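Local coordinates for protein beta-N-acetylhexosaminidase (Beutenbergia cavernae, PDB 5BU9) that probably hydrolyses terminal non-reducing N-acetyl-D-hexosamine residues of N-acetyl-beta-D-hexosaminides, as a member of glycosyl hydrolase family 3, at residues L5-L14 against V326-K337. Residues are numbered along the deposited sequence; the frame is centred on the assembly and turned at random.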
loop_
_atom_site.group_PDB
_atom_site.type_symbol
_atom_site.label_atom_id
_atom_site.label_comp_id
_atom_site.label_asym_id
_atom_site.label_seq_id
_atom_site.Cartn_x
_atom_site.Cartn_y
_atom_site.Cartn_z
ATOM N N LEU A 5 -12.984 20.121 -0.871
ATOM C CA LEU A 5 -13.059 19.407 -2.121
ATOM C C LEU A 5 -14.519 19.109 -2.459
ATOM O O LEU A 5 -15.346 18.983 -1.564
ATOM C CB LEU A 5 -12.240 18.124 -2.018
ATOM C CG LEU A 5 -10.749 18.279 -2.282
ATOM C CD1 LEU A 5 -10.146 19.435 -1.526
ATOM C CD2 LEU A 5 -10.049 16.973 -1.916
ATOM N N SER A 6 -14.840 19.031 -3.748
ATOM C CA SER A 6 -16.147 18.548 -4.188
ATOM C C SER A 6 -16.256 17.059 -3.858
ATOM O O SER A 6 -15.243 16.409 -3.597
ATOM C CB SER A 6 -16.301 18.741 -5.683
ATOM O OG SER A 6 -15.290 17.965 -6.335
ATOM N N LEU A 7 -17.469 16.511 -3.893
ATOM C CA LEU A 7 -17.640 15.058 -3.762
ATOM C C LEU A 7 -16.678 14.284 -4.664
ATOM O O LEU A 7 -16.005 13.381 -4.191
ATOM C CB LEU A 7 -19.070 14.638 -4.091
ATOM C CG LEU A 7 -19.233 13.125 -4.010
ATOM C CD1 LEU A 7 -18.879 12.620 -2.614
ATOM C CD2 LEU A 7 -20.661 12.787 -4.341
ATOM N N GLU A 8 -16.611 14.667 -5.948
ATOM C CA GLU A 8 -15.791 13.970 -6.946
ATOM C C GLU A 8 -14.324 13.979 -6.518
ATOM O O GLU A 8 -13.638 12.963 -6.573
ATOM C CB GLU A 8 -15.935 14.615 -8.339
ATOM C CG GLU A 8 -17.247 14.320 -9.066
ATOM C CD GLU A 8 -18.434 15.118 -8.522
ATOM O OE1 GLU A 8 -19.573 14.787 -8.924
ATOM O OE2 GLU A 8 -18.249 16.061 -7.701
ATOM N N GLN A 9 -13.858 15.140 -6.069
ATOM C CA GLN A 9 -12.481 15.288 -5.652
ATOM C C GLN A 9 -12.187 14.493 -4.372
ATOM O O GLN A 9 -11.091 13.953 -4.237
ATOM C CB GLN A 9 -12.153 16.764 -5.467
ATOM C CG GLN A 9 -12.068 17.526 -6.784
ATOM C CD GLN A 9 -12.078 19.010 -6.555
ATOM O OE1 GLN A 9 -12.555 19.460 -5.525
ATOM N NE2 GLN A 9 -11.546 19.781 -7.500
ATOM N N ARG A 10 -13.148 14.391 -3.451
ATOM C CA ARG A 10 -12.916 13.608 -2.230
ATOM C C ARG A 10 -12.807 12.118 -2.554
ATOM O O ARG A 10 -11.876 11.445 -2.104
ATOM C CB ARG A 10 -14.019 13.858 -1.191
ATOM C CG ARG A 10 -14.046 15.289 -0.675
ATOM C CD ARG A 10 -14.861 15.462 0.615
ATOM N NE ARG A 10 -16.260 15.038 0.509
ATOM C CZ ARG A 10 -17.272 15.785 0.046
ATOM N NH1 ARG A 10 -17.074 17.014 -0.392
ATOM N NH2 ARG A 10 -18.508 15.300 0.018
ATOM N N VAL A 11 -13.733 11.613 -3.367
ATOM C CA VAL A 11 -13.633 10.256 -3.865
ATOM C C VAL A 11 -12.264 10.054 -4.538
ATOM O O VAL A 11 -11.567 9.073 -4.273
ATOM C CB VAL A 11 -14.765 9.942 -4.827
ATOM C CG1 VAL A 11 -14.499 8.612 -5.488
ATOM C CG2 VAL A 11 -16.062 9.888 -4.080
ATOM N N GLY A 12 -11.868 11.007 -5.373
ATOM C CA GLY A 12 -10.603 10.934 -6.075
ATOM C C GLY A 12 -9.448 10.731 -5.122
ATOM O O GLY A 12 -8.508 10.005 -5.429
ATOM N N GLN A 13 -9.526 11.314 -3.934
ATOM C CA GLN A 13 -8.451 11.102 -2.957
ATOM C C GLN A 13 -8.320 9.664 -2.430
ATOM O O GLN A 13 -7.290 9.333 -1.834
ATOM C CB GLN A 13 -8.647 12.037 -1.762
ATOM C CG GLN A 13 -8.525 13.452 -2.129
ATOM C CD GLN A 13 -7.116 13.818 -2.519
ATOM O OE1 GLN A 13 -6.164 13.527 -1.791
ATOM N NE2 GLN A 13 -6.970 14.443 -3.683
ATOM N N LEU A 14 -9.379 8.855 -2.601
ATOM C CA LEU A 14 -9.445 7.462 -2.127
ATOM C C LEU A 14 -8.867 6.457 -3.134
ATOM O O LEU A 14 -8.997 5.234 -2.961
ATOM C CB LEU A 14 -10.900 7.089 -1.792
ATOM C CG LEU A 14 -11.671 8.059 -0.883
ATOM C CD1 LEU A 14 -13.017 7.438 -0.519
ATOM C CD2 LEU A 14 -10.869 8.409 0.383
ATOM N N VAL A 326 -17.254 7.398 2.848
ATOM C CA VAL A 326 -16.377 8.108 1.923
ATOM C C VAL A 326 -15.804 9.375 2.543
ATOM O O VAL A 326 -14.610 9.610 2.461
ATOM C CB VAL A 326 -17.127 8.437 0.631
ATOM C CG1 VAL A 326 -16.411 9.512 -0.161
ATOM C CG2 VAL A 326 -17.264 7.157 -0.211
ATOM N N ASP A 327 -16.637 10.179 3.198
ATOM C CA ASP A 327 -16.148 11.437 3.783
ATOM C C ASP A 327 -15.116 11.223 4.895
ATOM O O ASP A 327 -14.168 12.005 5.017
ATOM C CB ASP A 327 -17.309 12.288 4.317
ATOM C CG ASP A 327 -18.024 13.055 3.202
ATOM O OD1 ASP A 327 -17.479 13.073 2.085
ATOM O OD2 ASP A 327 -19.123 13.626 3.415
ATOM N N ASP A 328 -15.287 10.176 5.699
ATOM C CA ASP A 328 -14.320 9.862 6.759
ATOM C C ASP A 328 -12.975 9.439 6.173
ATOM O O ASP A 328 -11.892 9.746 6.699
ATOM C CB ASP A 328 -14.836 8.728 7.656
ATOM C CG ASP A 328 -15.982 9.155 8.574
ATOM O OD1 ASP A 328 -16.306 10.359 8.637
ATOM O OD2 ASP A 328 -16.561 8.269 9.242
ATOM N N ALA A 329 -13.065 8.661 5.101
ATOM C CA ALA A 329 -11.890 8.148 4.437
ATOM C C ALA A 329 -11.069 9.319 3.864
ATOM O O ALA A 329 -9.861 9.394 4.071
ATOM C CB ALA A 329 -12.297 7.163 3.332
ATOM N N ALA A 330 -11.742 10.252 3.188
ATOM C CA ALA A 330 -11.055 11.374 2.558
ATOM C C ALA A 330 -10.385 12.234 3.610
ATOM O O ALA A 330 -9.295 12.760 3.390
ATOM C CB ALA A 330 -12.014 12.193 1.731
ATOM N N ARG A 331 -11.010 12.325 4.785
ATOM C CA ARG A 331 -10.439 13.117 5.872
ATOM C C ARG A 331 -9.133 12.475 6.364
ATOM O O ARG A 331 -8.203 13.200 6.672
ATOM C CB ARG A 331 -11.445 13.267 7.029
ATOM C CG ARG A 331 -11.571 14.656 7.585
ATOM C CD ARG A 331 -12.706 14.779 8.629
ATOM N NE ARG A 331 -14.013 14.693 7.995
ATOM C CZ ARG A 331 -14.901 13.742 8.238
ATOM N NH1 ARG A 331 -14.620 12.798 9.137
ATOM N NH2 ARG A 331 -16.081 13.751 7.600
ATOM N N ARG A 332 -9.052 11.138 6.433
ATOM C CA ARG A 332 -7.787 10.483 6.836
ATOM C C ARG A 332 -6.710 10.725 5.817
ATOM O O ARG A 332 -5.544 10.945 6.165
ATOM C CB ARG A 332 -7.942 8.978 7.023
ATOM C CG ARG A 332 -8.965 8.640 8.113
ATOM C CD ARG A 332 -9.098 7.165 8.375
ATOM N NE ARG A 332 -10.300 6.917 9.145
ATOM C CZ ARG A 332 -11.413 6.370 8.670
ATOM N NH1 ARG A 332 -11.467 5.944 7.414
ATOM N NH2 ARG A 332 -12.469 6.209 9.470
ATOM N N VAL A 333 -7.103 10.669 4.552
ATOM C CA VAL A 333 -6.148 10.861 3.486
ATOM C C VAL A 333 -5.622 12.307 3.485
ATOM O O VAL A 333 -4.408 12.508 3.436
ATOM C CB VAL A 333 -6.740 10.484 2.151
ATOM C CG1 VAL A 333 -5.757 10.852 1.023
ATOM C CG2 VAL A 333 -7.075 8.980 2.138
ATOM N N LEU A 334 -6.508 13.304 3.602
ATOM C CA LEU A 334 -6.029 14.682 3.616
ATOM C C LEU A 334 -5.161 14.942 4.848
ATOM O O LEU A 334 -4.141 15.628 4.768
ATOM C CB LEU A 334 -7.191 15.674 3.559
ATOM C CG LEU A 334 -8.022 15.524 2.289
ATOM C CD1 LEU A 334 -9.267 16.371 2.374
ATOM C CD2 LEU A 334 -7.218 15.910 1.077
ATOM N N ALA A 335 -5.548 14.388 5.989
ATOM C CA ALA A 335 -4.744 14.559 7.203
ATOM C C ALA A 335 -3.360 13.913 7.066
ATOM O O ALA A 335 -2.387 14.438 7.580
ATOM C CB ALA A 335 -5.458 13.987 8.391
ATOM N N ALA A 336 -3.265 12.773 6.377
ATOM C CA ALA A 336 -1.954 12.172 6.160
ATOM C C ALA A 336 -1.137 13.054 5.208
ATOM O O ALA A 336 0.075 13.018 5.219
ATOM C CB ALA A 336 -2.087 10.760 5.607
ATOM N N LYS A 337 -1.800 13.844 4.370
ATOM C CA LYS A 337 -1.083 14.788 3.517
ATOM C C LYS A 337 -0.839 16.163 4.170
ATOM O O LYS A 337 -0.307 17.067 3.523
ATOM C CB LYS A 337 -1.840 14.985 2.210
ATOM C CG LYS A 337 -1.969 13.721 1.379
ATOM C CD LYS A 337 -2.844 14.000 0.141
ATOM C CE LYS A 337 -2.770 12.847 -0.833
ATOM N NZ LYS A 337 -3.388 13.123 -2.143
#
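Leu14 lays its CD2 methyl over helix 326-336, 3.5 Å from Ala329 CB and as close to the backbone N of Ala330; the small CB of Ala329 lets this methyl come down close to the helix backbone. CD1 of Leu14 and CG2 of Val11 both rest on Val326 CG1, each at 4.0 Å, the branched valines filling the apolar side. Ala330 CB lies against Arg10 CB, between helices 7-12 and 326-336, whose axes cross at 63° and come within 9.1 Å of each other. In this TIM-barrel domain the contact joins the two ends of the chain: helix 7-12 leads into barrel strand 15-20, and helix 320-336 follows strand 296-298, that strand's parallel neighbour, and helix 305-318. Bent at chi3 (-58°), the long Arg10 chain spans two acceptors: NE comes to Asp327 OD1 (2.8 Å) from above the carboxylate plane in a salt bridge, NH2 adds a weak bond to the same oxygen, and NH1 bonds weakly to Leu5 O. An alanine at Arg10 is likely to leave the Asp327 carboxylate without this charged mate. Extended Lys337 carries its charge to four oxygens, Gln13 OE1 (2.8 Å from NZ), Gly38 O, Asn39 OD1 and Pro73 O, which share its three N-H.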